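Local structure of BAT-2 beta-lactamase (Bacillus atrophaeus, 6W5G) at residues E65-K69 with E70-P74; I231-D234 with N235-Y238; A251-I254 with T255-I258. The protein hydrolyses the beta-lactam ring as a class D serine beta-lactamase, an activity that probably protects its Bacillus host from penicillin-type antibiotics. All coordinates share one frame; numbering follows the deposited sequence.

The three contacts follow one another along the chain without touching, and strand 236-244 relates them. Contact 2 is the hairpin turn that opens this strand. Asn243, near its other end, binds side chains of contact 1, and the chain then passes into helix 248-261, which carries contact 3. Centre to centre, contacts 1 and 2 are about 26 Å apart, contacts 1 and 3 about 18 Å, and contacts 2 and 3 about 17 Å; the closest atoms of the last pair are about 7 Å apart. Contact 1 stands nearest in sequence to the active-site region: five residues after Pro74 comes Lys79, the carboxylated lysine that marks class D enzymes.

Contact 1: E65-K69 with E70-P74; sequences ESRAK and ERQTP
Arg67 reaches across to Glu70 and Gln72 where the chain leaves helix 65-68, and its side chain can be traced atom by atom. CB leaves the backbone with CG anti to the backbone N (chi1 -167°), which sends the extended chain along the outgoing loop. Arg67 CG comes 4.1 Å from OE1 of Glu70 and equally near NE2 of Gln72, van der Waals approaches only. CD carries the chain on to NE, which is hydrogen-bonded to Asn243 OD1. CZ then passes Gln72 OE1, and Arg67 NH1 lies 3.3 Å from Gln72 OE1, with guanidinium and amide planes 80° apart. NH2 ends the chain in a salt bridge to Asp47, so the guanidinium is held from more than one direction.

The backbone of the same arginine shapes the turn. Glu70 N donates to Arg67 O at 3.1 Å, standing well above the carbonyl plane and so off its lone pairs, a geometry matching the three-residue spacing of the bond. Two residues on, Gln72 NE2 donates to Glu70 O at 3.2 Å, and the oxygen lies in the plane of the Gln72 side-chain amide. NE2 also binds Asn243 OD1, which therefore ties Arg67 and Gln72 to strand 236-244. On the solvent side, the extended Lys69 puts NZ 3.6 Å from Glu65 OE2 in a salt bridge one helical turn back.

Ala68 meets Thr49 and Ile51 of strand 48-54, which ties the short helix to the sheet. The arrangement belongs to the serine beta-lactamase and penicillin-binding protein fold, in which such a loop leads from the sheet towards the active-site helix, here past the carboxylated Lys79.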
loop_
_atom_site.group_PDB
_atom_site.type_symbol
_atom_site.label_atom_id
_atom_site.label_comp_id
_atom_site.label_asym_id
_atom_site.label_seq_id
_atom_site.Cartn_x
_atom_site.Cartn_y
_atom_site.Cartn_z
ATOM N N GLU A 65 -10.316 12.567 11.019
ATOM C CA GLU A 65 -11.120 11.351 10.987
ATOM C C GLU A 65 -12.134 11.362 9.847
ATOM O O GLU A 65 -12.473 10.297 9.316
ATOM C CB GLU A 65 -11.809 11.118 12.328
ATOM C CG GLU A 65 -12.431 9.738 12.396
ATOM C CD GLU A 65 -12.947 9.370 13.768
ATOM O OE1 GLU A 65 -12.922 10.215 14.686
ATOM O OE2 GLU A 65 -13.392 8.221 13.924
ATOM N N SER A 66 -12.627 12.541 9.458
ATOM C CA SER A 66 -13.593 12.609 8.366
ATOM C C SER A 66 -12.996 12.069 7.072
ATOM O O SER A 66 -13.627 11.274 6.366
ATOM C CB SER A 66 -14.071 14.046 8.179
ATOM O OG SER A 66 -14.797 14.483 9.312
ATOM N N ARG A 67 -11.775 12.494 6.744
ATOM C CA ARG A 67 -11.135 11.967 5.547
ATOM C C ARG A 67 -10.723 10.510 5.729
ATOM O O ARG A 67 -10.738 9.735 4.762
ATOM C CB ARG A 67 -9.934 12.833 5.166
ATOM C CG ARG A 67 -9.403 12.536 3.779
ATOM C CD ARG A 67 -8.278 13.465 3.348
ATOM N NE ARG A 67 -7.719 12.943 2.107
ATOM C CZ ARG A 67 -7.781 13.533 0.917
ATOM N NH1 ARG A 67 -7.279 12.908 -0.134
ATOM N NH2 ARG A 67 -8.325 14.739 0.767
ATOM N N ALA A 68 -10.373 10.115 6.960
ATOM C CA ALA A 68 -9.965 8.734 7.201
ATOM C C ALA A 68 -11.087 7.756 6.875
ATOM O O ALA A 68 -10.821 6.596 6.536
ATOM C CB ALA A 68 -9.525 8.562 8.656
ATOM N N LYS A 69 -12.343 8.204 6.980
ATOM C CA LYS A 69 -13.508 7.368 6.713
ATOM C C LYS A 69 -13.974 7.409 5.261
ATOM O O LYS A 69 -14.871 6.642 4.896
ATOM C CB LYS A 69 -14.675 7.780 7.626
ATOM C CG LYS A 69 -14.448 7.469 9.097
ATOM C CD LYS A 69 -15.538 8.078 9.962
ATOM C CE LYS A 69 -15.411 7.636 11.416
ATOM N NZ LYS A 69 -16.562 8.111 12.241
ATOM N N GLU A 70 -13.395 8.273 4.431
ATOM C CA GLU A 70 -13.867 8.502 3.069
ATOM C C GLU A 70 -13.268 7.461 2.127
ATOM O O GLU A 70 -12.044 7.396 1.963
ATOM C CB GLU A 70 -13.428 9.892 2.626
ATOM C CG GLU A 70 -14.001 10.386 1.325
ATOM C CD GLU A 70 -13.740 11.877 1.138
ATOM O OE1 GLU A 70 -13.108 12.482 2.039
ATOM O OE2 GLU A 70 -14.159 12.439 0.101
ATOM N N ARG A 71 -14.124 6.671 1.481
ATOM C CA ARG A 71 -13.632 5.699 0.507
ATOM C C ARG A 71 -13.080 6.399 -0.733
ATOM O O ARG A 71 -13.719 7.297 -1.295
ATOM C CB ARG A 71 -14.735 4.724 0.111
ATOM C CG ARG A 71 -14.948 3.655 1.151
ATOM C CD ARG A 71 -15.832 2.548 0.630
ATOM N NE ARG A 71 -15.826 1.402 1.527
ATOM C CZ ARG A 71 -16.749 0.447 1.534
ATOM N NH1 ARG A 71 -17.783 0.497 0.693
ATOM N NH2 ARG A 71 -16.636 -0.553 2.393
ATOM N N GLN A 72 -11.883 5.989 -1.155
ATOM C CA GLN A 72 -11.186 6.611 -2.273
ATOM C C GLN A 72 -10.539 5.528 -3.122
ATOM O O GLN A 72 -10.371 4.387 -2.684
ATOM C CB GLN A 72 -10.130 7.605 -1.780
ATOM C CG GLN A 72 -10.718 8.701 -0.881
ATOM C CD GLN A 72 -9.655 9.462 -0.139
ATOM O OE1 GLN A 72 -8.774 10.077 -0.753
ATOM N NE2 GLN A 72 -9.713 9.417 1.191
ATOM N N THR A 73 -10.192 5.882 -4.352
ATOM C CA THR A 73 -9.589 4.889 -5.234
ATOM C C THR A 73 -8.185 4.535 -4.732
ATOM O O THR A 73 -7.425 5.421 -4.324
ATOM C CB THR A 73 -9.569 5.387 -6.690
ATOM O OG1 THR A 73 -8.820 6.611 -6.789
ATOM C CG2 THR A 73 -11.003 5.632 -7.180
ATOM N N PRO A 74 -7.820 3.247 -4.713
ATOM C CA PRO A 74 -6.583 2.852 -4.019
ATOM C C PRO A 74 -5.308 3.105 -4.810
ATOM O O PRO A 74 -4.227 3.137 -4.201
ATOM C CB PRO A 74 -6.779 1.346 -3.768
ATOM C CG PRO A 74 -7.698 0.914 -4.893
ATOM C CD PRO A 74 -8.641 2.082 -5.095
#

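Contact 2: I231-D234 with N235-Y238; sequences ITTD and NHSY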
loop_
_atom_site.group_PDB
_atom_site.type_symbol
_atom_site.label_atom_id
_atom_site.label_comp_id
_atom_site.label_asym_id
_atom_site.label_seq_id
_atom_site.Cartn_x
_atom_site.Cartn_y
_atom_site.Cartn_z
ATOM N N ILE A 231 6.076 -0.185 10.233
ATOM C CA ILE A 231 7.474 -0.040 10.603
ATOM C C ILE A 231 7.744 -0.909 11.817
ATOM O O ILE A 231 6.935 -0.959 12.749
ATOM C CB ILE A 231 7.862 1.439 10.844
ATOM C CG1 ILE A 231 9.347 1.550 11.213
ATOM C CG2 ILE A 231 6.939 2.098 11.890
ATOM C CD1 ILE A 231 9.871 2.978 11.170
ATOM N N THR A 232 8.866 -1.618 11.790
ATOM C CA THR A 232 9.311 -2.432 12.908
ATOM C C THR A 232 10.589 -1.847 13.487
ATOM O O THR A 232 11.484 -1.420 12.750
ATOM C CB THR A 232 9.542 -3.894 12.494
ATOM O OG1 THR A 232 10.572 -3.975 11.494
ATOM C CG2 THR A 232 8.247 -4.515 11.959
ATOM N N THR A 233 10.654 -1.794 14.809
ATOM C CA THR A 233 11.873 -1.498 15.537
ATOM C C THR A 233 12.055 -2.622 16.547
ATOM O O THR A 233 11.236 -3.542 16.631
ATOM C CB THR A 233 11.777 -0.149 16.257
ATOM O OG1 THR A 233 10.771 -0.228 17.277
ATOM C CG2 THR A 233 11.424 0.976 15.272
ATOM N N ASP A 234 13.116 -2.549 17.337
ATOM C CA ASP A 234 13.273 -3.533 18.396
ATOM C C ASP A 234 12.134 -3.381 19.395
ATOM O O ASP A 234 11.976 -2.324 20.015
ATOM C CB ASP A 234 14.627 -3.356 19.080
ATOM C CG ASP A 234 15.745 -4.092 18.358
ATOM O OD1 ASP A 234 15.482 -5.176 17.793
ATOM O OD2 ASP A 234 16.889 -3.588 18.360
ATOM N N ASN A 235 11.313 -4.422 19.513
ATOM C CA ASN A 235 10.223 -4.531 20.482
ATOM C C ASN A 235 9.022 -3.640 20.185
ATOM O O ASN A 235 8.123 -3.544 21.029
ATOM C CB ASN A 235 10.685 -4.325 21.932
ATOM C CG ASN A 235 11.794 -5.275 22.328
ATOM O OD1 ASN A 235 12.913 -4.854 22.615
ATOM N ND2 ASN A 235 11.485 -6.566 22.352
ATOM N N HIS A 236 8.960 -2.996 19.020
ATOM C CA HIS A 236 7.805 -2.162 18.711
ATOM C C HIS A 236 7.498 -2.222 17.225
ATOM O O HIS A 236 8.402 -2.285 16.391
ATOM C CB HIS A 236 8.017 -0.698 19.126
ATOM C CG HIS A 236 8.240 -0.509 20.594
ATOM N ND1 HIS A 236 7.205 -0.379 21.495
ATOM C CD2 HIS A 236 9.382 -0.428 21.319
ATOM C CE1 HIS A 236 7.699 -0.229 22.711
ATOM N NE2 HIS A 236 9.017 -0.254 22.633
ATOM N N SER A 237 6.213 -2.194 16.900
ATOM C CA SER A 237 5.822 -2.097 15.505
ATOM C C SER A 237 4.547 -1.278 15.406
ATOM O O SER A 237 3.749 -1.233 16.345
ATOM C CB SER A 237 5.654 -3.472 14.856
ATOM O OG SER A 237 4.738 -4.260 15.583
ATOM N N TYR A 238 4.372 -0.628 14.257
ATOM C CA TYR A 238 3.292 0.325 14.049
ATOM C C TYR A 238 2.794 0.205 12.618
ATOM O O TYR A 238 3.593 0.071 11.691
ATOM C CB TYR A 238 3.766 1.770 14.300
ATOM C CG TYR A 238 4.474 1.960 15.631
ATOM C CD1 TYR A 238 5.817 1.614 15.789
ATOM C CD2 TYR A 238 3.797 2.476 16.733
ATOM C CE1 TYR A 238 6.457 1.768 17.003
ATOM C CE2 TYR A 238 4.437 2.645 17.954
ATOM C CZ TYR A 238 5.765 2.290 18.083
ATOM O OH TYR A 238 6.407 2.444 19.296
#
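Thr233 and His236 face each other as the hydrogen-bonded pair that closes the hairpin of strands 225-233 and 236-244. Thr233 N donates to His236 O at 2.8 Å and almost straight (175°); the return bond from His236 N to Thr233 O is weak at 3.3 Å. With chi1 at 66°, Thr233 OG1 sits between its backbone N and carbonyl carbon, turned to the partner strand: it lies 3.4 Å from His236 CB and near His236 O, though that bond is not settled. His236 CD2 lies 3.5 Å from Asp234 O, beside the turn.

Asp234 and Asn235 are the central residues of a type II turn, Asn235 taking the positive phi (72°) that this turn requires.

Between the hydrogen-bonded pairs, Thr232 and Ser237 share the other face, Thr232 CG2 being 4.0 Å from Ser237 CB, while Ser237 OG bonds to Tyr183 OH. Further in, Ile231 sends CG1 anti to N (chi1 -179°) and away from Tyr238, leaving Ile231 CG2 4.0 Å from Tyr238 CB. The side chain of Tyr238 touches Leu52 of strand 48-54.

The chemistry is graded along the hairpin: polar, exposed residues make the bend, and apolar contact begins where the strands enter the buried sheet. Three firm backbone bonds and a weak fourth join the 231/238 and 233/236 pairs; side chains add van der Waals contacts and one unsettled hydroxyl bond.

Contact 3: A251-I254 with T255-I258; sequences AKNI and TTDI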
loop_
_atom_site.group_PDB
_atom_site.type_symbol
_atom_site.label_atom_id
_atom_site.label_comp_id
_atom_site.label_asym_id
_atom_site.label_seq_id
_atom_site.Cartn_x
_atom_site.Cartn_y
_atom_site.Cartn_z
ATOM N N ALA A 251 2.877 11.826 0.104
ATOM C CA ALA A 251 2.316 11.023 1.188
ATOM C C ALA A 251 3.407 10.262 1.925
ATOM O O ALA A 251 3.384 10.162 3.161
ATOM C CB ALA A 251 1.280 10.047 0.623
ATOM N N LYS A 252 4.367 9.712 1.182
ATOM C CA LYS A 252 5.454 8.978 1.813
ATOM C C LYS A 252 6.328 9.910 2.639
ATOM O O LYS A 252 6.723 9.566 3.761
ATOM C CB LYS A 252 6.280 8.248 0.751
ATOM C CG LYS A 252 7.441 7.453 1.336
ATOM C CD LYS A 252 8.228 6.727 0.270
ATOM C CE LYS A 252 9.529 6.198 0.864
ATOM N NZ LYS A 252 10.358 5.442 -0.114
ATOM N N ASN A 253 6.633 11.098 2.103
ATOM C CA ASN A 253 7.501 12.032 2.815
ATOM C C ASN A 253 6.836 12.551 4.085
ATOM O O ASN A 253 7.504 12.735 5.109
ATOM C CB ASN A 253 7.895 13.187 1.890
ATOM C CG ASN A 253 8.838 12.752 0.780
ATOM O OD1 ASN A 253 9.447 11.680 0.846
ATOM N ND2 ASN A 253 8.964 13.585 -0.250
ATOM N N ILE A 254 5.523 12.795 4.041
ATOM C CA ILE A 254 4.792 13.137 5.260
ATOM C C ILE A 254 4.941 12.019 6.280
ATOM O O ILE A 254 5.214 12.265 7.463
ATOM C CB ILE A 254 3.310 13.411 4.940
ATOM C CG1 ILE A 254 3.153 14.725 4.176
ATOM C CG2 ILE A 254 2.473 13.428 6.224
ATOM C CD1 ILE A 254 1.814 14.887 3.508
ATOM N N THR A 255 4.782 10.767 5.826
ATOM C CA THR A 255 4.853 9.619 6.726
ATOM C C THR A 255 6.226 9.510 7.362
ATOM O O THR A 255 6.346 9.384 8.588
ATOM C CB THR A 255 4.543 8.326 5.972
ATOM O OG1 THR A 255 3.281 8.437 5.311
ATOM C CG2 THR A 255 4.474 7.165 6.954
ATOM N N THR A 256 7.280 9.553 6.544
ATOM C CA THR A 256 8.616 9.412 7.114
ATOM C C THR A 256 8.969 10.590 8.017
ATOM O O THR A 256 9.654 10.394 9.025
ATOM C CB THR A 256 9.676 9.139 6.038
ATOM O OG1 THR A 256 9.695 10.200 5.066
ATOM C CG2 THR A 256 9.373 7.819 5.341
ATOM N N ASP A 257 8.497 11.801 7.695
ATOM C CA ASP A 257 8.721 12.938 8.589
ATOM C C ASP A 257 8.109 12.676 9.963
ATOM O O ASP A 257 8.729 12.959 10.994
ATOM C CB ASP A 257 8.132 14.222 7.993
ATOM C CG ASP A 257 9.035 14.858 6.938
ATOM O OD1 ASP A 257 10.190 14.405 6.772
ATOM O OD2 ASP A 257 8.584 15.815 6.259
ATOM N N ILE A 258 6.892 12.123 9.994
ATOM C CA ILE A 258 6.235 11.823 11.266
ATOM C C ILE A 258 6.994 10.729 12.009
ATOM O O ILE A 258 7.241 10.832 13.217
ATOM C CB ILE A 258 4.763 11.434 11.031
ATOM C CG1 ILE A 258 3.966 12.642 10.535
ATOM C CG2 ILE A 258 4.150 10.871 12.314
ATOM C CD1 ILE A 258 2.633 12.264 9.891
HETATM O O HOH W 1 10.315 9.620 2.476
#
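Thr255 meets Ala251 one helical turn back with both its backbone and its side chain. Thr255 N donates to Ala251 O at 3.1 Å in the ordinary helical bond, and Thr255 OG1 adds a second at 2.8 Å. The two donors approach from opposite faces of the carbonyl plane, so this oxygen is gripped twice. A chi1 of -55° makes it possible: OG1 stands anti to the carbonyl carbon and folds back along the helix. OG1 is also hydrogen-bonded to Thr242 OG1 of strand 236-244, so the buried hydroxyl links helix to sheet.

Ile254, with the largest buried area here, pairs with Ile258. The two side chains lie alongside each other and point the same way, CG2 of Ile254 being 3.9 Å from CD1 of Ile258. Ile258 CG1 also rests 3.3 Å from Ile254 O, the oxygen that receives Ile258 N. This ridge is covered by the N-terminal part of the chain, Ile254 touching Phe43 and Arg46 and Ile258 touching Phe42.

Thr256 differs from Thr255 in its rotamer. Its OG1 (chi1 58°) leans over the carbonyls of Lys252 and Asn253, but both approaches are weak, and which acceptor takes the proton is not settled. A water links Thr256 OG1 (2.7 Å) to Asn253 OD1 (2.8 Å), three residues earlier, and donates to the latter. Thr256 N keeps its straight bond (167°) to Lys252 O.

Thr255 and Ala251 touch Phe227 of strand 225-233, and Lys252 NZ bonds to Gln203 on the outermost strand 202-205. Such a C-terminal helix laid against one face of the central antiparallel sheet is characteristic of the serine beta-lactamase and penicillin-binding transpeptidase fold.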